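Local atomic coordinates of Lin0431 protein (Listeria innocua, PDB entry 3LD7), a protein that is of unknown function and, in the part described, consists of a small all-beta domain of the NusG domain II family. Residues G5-K17 / C79-T91. Sequence-based numbering, arbitrary orientation.
Sequences GDEVVAIISQNGK and CLPHKVFVEIKST
Strands Val8-Gln14 and Val84-Ser90 form the central antiparallel pairing of a four-stranded sheet in this NusG II domain; the strand axes run at 161° to each other, 4.6 Å apart at closest approach. Val9/Lys89, Ile11/Glu87 and Ser13/Phe85 are the hydrogen-bonded pairs, each closed by two backbone bonds, and the straightest runs from Ile11 N to Glu87 O (176°). Between them lie the non-hydrogen-bonded pairs, Ala10/Ile88 and Ile12/Val86 among them, whose side chains turn to the face where Ile35 and Ile52 of the second sheet pack, so the middle of this face, with Val8, Ala10 and Ile12 on one strand and Val84, Val86 and Ile88 on the other, is buried between the two sheets. There Ile12 lies alongside Val86, with Ile12 CG1 4.0 Å from Val86 CG2, while Ile88 CG2 comes to 3.6 Å from Val8 CB.

Gln14 can be followed outward. Its CB points to the same face; CG, set anti to the backbone N (chi1 175°), passes His82 O at 4.2 Å, and the extended chain carries the amide on to NE2, which donates to Lys36 O and to a water that in turn donates to His82 O. Nearby, Lys83 and Val84 both face Cys79 in a G1 bulge, and Lys83 O accepts Asn15 N at 2.8 Å. At the other end, Ser90 OG donates to the syn lone pair of Asp6 OD1, 2.7 Å away.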
loop_
_atom_site.group_PDB
_atom_site.type_symbol
_atom_site.label_atom_id
_atom_site.label_comp_id
_atom_site.label_asym_id
_atom_site.label_seq_id
_atom_site.Cartn_x
_atom_site.Cartn_y
_atom_site.Cartn_z
ATOM N N GLY A 5 20.545 4.378 8.185
ATOM C CA GLY A 5 19.892 4.753 6.943
ATOM C C GLY A 5 18.637 5.578 7.158
ATOM O O GLY A 5 18.453 6.201 8.204
ATOM N N ASP A 6 17.765 5.572 6.158
ATOM C CA ASP A 6 16.532 6.342 6.195
ATOM C C ASP A 6 15.495 5.637 7.082
ATOM O O ASP A 6 15.545 4.420 7.274
ATOM C CB ASP A 6 16.008 6.510 4.759
ATOM C CG ASP A 6 15.006 7.648 4.617
ATOM O OD1 ASP A 6 14.808 8.410 5.591
ATOM O OD2 ASP A 6 14.417 7.780 3.515
ATOM N N GLU A 7 14.582 6.413 7.651
ATOM C CA GLU A 7 13.436 5.866 8.376
ATOM C C GLU A 7 12.184 6.291 7.642
ATOM O O GLU A 7 11.978 7.485 7.423
ATOM C CB GLU A 7 13.381 6.421 9.790
ATOM C CG GLU A 7 14.490 5.931 10.700
ATOM C CD GLU A 7 14.398 6.542 12.088
ATOM O OE1 GLU A 7 14.299 7.786 12.189
ATOM O OE2 GLU A 7 14.424 5.777 13.077
ATOM N N VAL A 8 11.341 5.331 7.273
ATOM C CA VAL A 8 10.183 5.637 6.431
ATOM C C VAL A 8 8.862 5.105 6.966
ATOM O O VAL A 8 8.824 4.136 7.743
ATOM C CB VAL A 8 10.385 5.148 4.973
ATOM C CG1 VAL A 8 11.591 5.856 4.364
ATOM C CG2 VAL A 8 10.559 3.630 4.922
ATOM N N VAL A 9 7.781 5.748 6.529
ATOM C CA VAL A 9 6.430 5.373 6.919
ATOM C C VAL A 9 5.613 5.252 5.652
ATOM O O VAL A 9 5.741 6.086 4.755
ATOM C CB VAL A 9 5.774 6.443 7.823
ATOM C CG1 VAL A 9 4.403 6.011 8.243
ATOM C CG2 VAL A 9 6.609 6.690 9.057
ATOM N N ALA A 10 4.787 4.214 5.566
ATOM C CA ALA A 10 3.889 4.062 4.442
ATOM C C ALA A 10 2.518 4.598 4.826
ATOM O O ALA A 10 1.931 4.180 5.830
ATOM C CB ALA A 10 3.789 2.607 4.048
ATOM N N ILE A 11 2.004 5.523 4.018
ATOM C CA ILE A 11 0.690 6.105 4.239
ATOM C C ILE A 11 -0.249 5.488 3.216
ATOM O O ILE A 11 -0.051 5.621 2.003
ATOM C CB ILE A 11 0.711 7.655 4.097
ATOM C CG1 ILE A 11 1.885 8.262 4.875
ATOM C CG2 ILE A 11 -0.656 8.261 4.494
ATOM C CD1 ILE A 11 1.759 8.138 6.320
ATOM N N ILE A 12 -1.256 4.782 3.697
ATOM C CA ILE A 12 -2.196 4.091 2.816
ATOM C C ILE A 12 -3.570 4.731 2.929
ATOM O O ILE A 12 -4.140 4.799 4.026
ATOM C CB ILE A 12 -2.283 2.598 3.203
ATOM C CG1 ILE A 12 -0.882 1.949 3.143
ATOM C CG2 ILE A 12 -3.273 1.862 2.299
ATOM C CD1 ILE A 12 -0.172 1.804 4.508
ATOM N N SER A 13 -4.100 5.194 1.794
ATOM C CA SER A 13 -5.347 5.962 1.739
ATOM C C SER A 13 -6.343 5.342 0.786
ATOM O O SER A 13 -5.961 4.662 -0.165
ATOM C CB SER A 13 -5.080 7.374 1.230
ATOM O OG SER A 13 -4.263 8.099 2.134
ATOM N N GLN A 14 -7.611 5.632 1.023
ATOM C CA GLN A 14 -8.669 5.265 0.092
ATOM C C GLN A 14 -9.542 6.515 -0.076
ATOM O O GLN A 14 -10.057 7.068 0.907
ATOM C CB GLN A 14 -9.485 4.119 0.678
ATOM C CG GLN A 14 -10.691 3.703 -0.135
ATOM C CD GLN A 14 -11.641 2.814 0.688
ATOM O OE1 GLN A 14 -11.892 3.066 1.885
ATOM N NE2 GLN A 14 -12.188 1.796 0.049
ATOM N N ASN A 15 -9.671 6.974 -1.324
ATOM C CA ASN A 15 -10.317 8.250 -1.641
ATOM C C ASN A 15 -9.757 9.430 -0.840
ATOM O O ASN A 15 -10.497 10.335 -0.410
ATOM C CB ASN A 15 -11.829 8.162 -1.536
ATOM C CG ASN A 15 -12.528 9.308 -2.281
ATOM O OD1 ASN A 15 -11.986 9.863 -3.251
ATOM N ND2 ASN A 15 -13.719 9.674 -1.822
ATOM N N GLY A 16 -8.440 9.390 -0.650
ATOM C CA GLY A 16 -7.719 10.430 0.066
ATOM C C GLY A 16 -7.766 10.330 1.568
ATOM O O GLY A 16 -7.047 11.052 2.276
ATOM N N LYS A 17 -8.619 9.443 2.062
ATOM C CA LYS A 17 -8.749 9.292 3.509
ATOM C C LYS A 17 -7.794 8.211 4.019
ATOM O O LYS A 17 -7.784 7.086 3.521
ATOM C CB LYS A 17 -10.196 9.004 3.879
ATOM C CG LYS A 17 -11.090 10.208 3.627
ATOM C CD LYS A 17 -12.548 9.842 3.722
ATOM C CE LYS A 17 -12.973 9.107 2.484
ATOM N NZ LYS A 17 -14.418 8.792 2.576
ATOM N N CYS A 79 -3.805 2.490 -7.108
ATOM C CA CYS A 79 -4.865 1.728 -7.757
ATOM C C CYS A 79 -5.962 2.722 -8.005
ATOM O O CYS A 79 -6.787 2.992 -7.132
ATOM C CB CYS A 79 -5.381 0.561 -6.897
ATOM S SG CYS A 79 -6.752 -0.311 -7.720
ATOM N N LEU A 80 -5.933 3.321 -9.195
ATOM C CA LEU A 80 -6.846 4.438 -9.491
ATOM C C LEU A 80 -8.346 4.067 -9.451
ATOM O O LEU A 80 -9.137 4.752 -8.818
ATOM C CB LEU A 80 -6.461 5.133 -10.808
ATOM C CG LEU A 80 -6.305 6.630 -10.642
ATOM C CD1 LEU A 80 -5.796 7.239 -11.906
ATOM C CD2 LEU A 80 -7.626 7.266 -10.227
ATOM N N PRO A 81 -8.729 2.956 -10.079
ATOM C CA PRO A 81 -10.159 2.592 -10.053
ATOM C C PRO A 81 -10.717 2.413 -8.652
ATOM O O PRO A 81 -11.908 2.676 -8.430
ATOM C CB PRO A 81 -10.204 1.262 -10.831
ATOM C CG PRO A 81 -9.012 1.375 -11.773
ATOM C CD PRO A 81 -7.944 2.060 -10.936
ATOM N N HIS A 82 -9.883 1.958 -7.719
ATOM C CA HIS A 82 -10.351 1.781 -6.338
ATOM C C HIS A 82 -9.990 2.955 -5.448
ATOM O O HIS A 82 -10.260 2.928 -4.234
ATOM C CB HIS A 82 -9.769 0.492 -5.758
ATOM C CG HIS A 82 -10.252 -0.746 -6.457
ATOM N ND1 HIS A 82 -9.860 -2.014 -6.085
ATOM C CD2 HIS A 82 -11.092 -0.913 -7.515
ATOM C CE1 HIS A 82 -10.449 -2.908 -6.864
ATOM N NE2 HIS A 82 -11.186 -2.264 -7.757
ATOM N N LYS A 83 -9.328 3.957 -6.019
ATOM C CA LYS A 83 -8.954 5.185 -5.287
ATOM C C LYS A 83 -7.998 4.911 -4.131
ATOM O O LYS A 83 -7.994 5.622 -3.105
ATOM C CB LYS A 83 -10.195 5.957 -4.814
ATOM C CG LYS A 83 -11.198 6.225 -5.961
ATOM C CD LYS A 83 -12.334 7.117 -5.502
ATOM C CE LYS A 83 -13.348 7.304 -6.618
ATOM N NZ LYS A 83 -14.456 8.212 -6.249
ATOM N N VAL A 84 -7.169 3.895 -4.306
ATOM C CA VAL A 84 -6.227 3.517 -3.261
ATOM C C VAL A 84 -4.866 4.069 -3.596
ATOM O O VAL A 84 -4.409 3.975 -4.745
ATOM C CB VAL A 84 -6.177 1.976 -3.074
ATOM C CG1 VAL A 84 -4.981 1.577 -2.189
ATOM C CG2 VAL A 84 -7.497 1.490 -2.439
ATOM N N PHE A 85 -4.220 4.675 -2.604
ATOM C CA PHE A 85 -2.906 5.254 -2.826
ATOM C C PHE A 85 -1.998 4.883 -1.661
ATOM O O PHE A 85 -2.418 4.946 -0.494
ATOM C CB PHE A 85 -3.055 6.771 -2.908
ATOM C CG PHE A 85 -1.790 7.515 -3.229
ATOM C CD1 PHE A 85 -1.110 7.300 -4.424
ATOM C CD2 PHE A 85 -1.317 8.485 -2.362
ATOM C CE1 PHE A 85 0.041 8.050 -4.736
ATOM C CE2 PHE A 85 -0.183 9.218 -2.656
ATOM C CZ PHE A 85 0.508 8.992 -3.830
ATOM N N VAL A 86 -0.763 4.523 -1.977
ATOM C CA VAL A 86 0.251 4.311 -0.961
ATOM C C VAL A 86 1.393 5.273 -1.240
ATOM O O VAL A 86 1.877 5.363 -2.372
ATOM C CB VAL A 86 0.825 2.878 -1.030
ATOM C CG1 VAL A 86 1.945 2.702 0.016
ATOM C CG2 VAL A 86 -0.277 1.839 -0.851
ATOM N N GLU A 87 1.809 6.020 -0.222
ATOM C CA GLU A 87 2.948 6.911 -0.342
ATOM C C GLU A 87 3.928 6.555 0.759
ATOM O O GLU A 87 3.536 6.455 1.923
ATOM C CB GLU A 87 2.491 8.359 -0.152
ATOM C CG GLU A 87 3.606 9.326 -0.145
ATOM C CD GLU A 87 3.137 10.766 -0.100
ATOM O OE1 GLU A 87 1.937 11.027 0.176
ATOM O OE2 GLU A 87 3.981 11.643 -0.338
ATOM N N ILE A 88 5.198 6.383 0.412
ATOM C CA ILE A 88 6.234 6.179 1.414
ATOM C C ILE A 88 6.977 7.481 1.648
ATOM O O ILE A 88 7.485 8.108 0.696
ATOM C CB ILE A 88 7.202 5.067 1.020
ATOM C CG1 ILE A 88 6.410 3.761 0.837
ATOM C CG2 ILE A 88 8.330 4.908 2.075
ATOM C CD1 ILE A 88 7.289 2.555 0.576
ATOM N N LYS A 89 7.008 7.900 2.914
ATOM C CA LYS A 89 7.599 9.184 3.294
ATOM C C LYS A 89 8.736 8.978 4.283
ATOM O O LYS A 89 8.659 8.127 5.161
ATOM C CB LYS A 89 6.551 10.095 3.950
ATOM C CG LYS A 89 5.355 10.467 3.076
ATOM C CD LYS A 89 4.474 11.496 3.794
ATOM C CE LYS A 89 3.374 12.013 2.887
ATOM N NZ LYS A 89 2.606 13.144 3.489
ATOM N N SER A 90 9.785 9.772 4.153
ATOM C CA SER A 90 10.837 9.776 5.150
ATOM C C SER A 90 10.312 10.517 6.376
ATOM O O SER A 90 9.545 11.462 6.245
ATOM C CB SER A 90 12.072 10.485 4.599
ATOM O OG SER A 90 13.093 10.556 5.581
ATOM N N THR A 91 10.703 10.090 7.572
ATOM C CA THR A 91 10.345 10.850 8.767
ATOM C C THR A 91 11.507 11.750 9.184
ATOM O O THR A 91 11.463 12.470 10.188
ATOM C CB THR A 91 9.942 9.939 9.929
ATOM O OG1 THR A 91 11.016 9.041 10.229
ATOM C CG2 THR A 91 8.704 9.143 9.568
HETATM O O HOH W 1 -11.717 1.050 -2.781
HETATM O O HOH W 2 -6.450 7.674 -1.763
#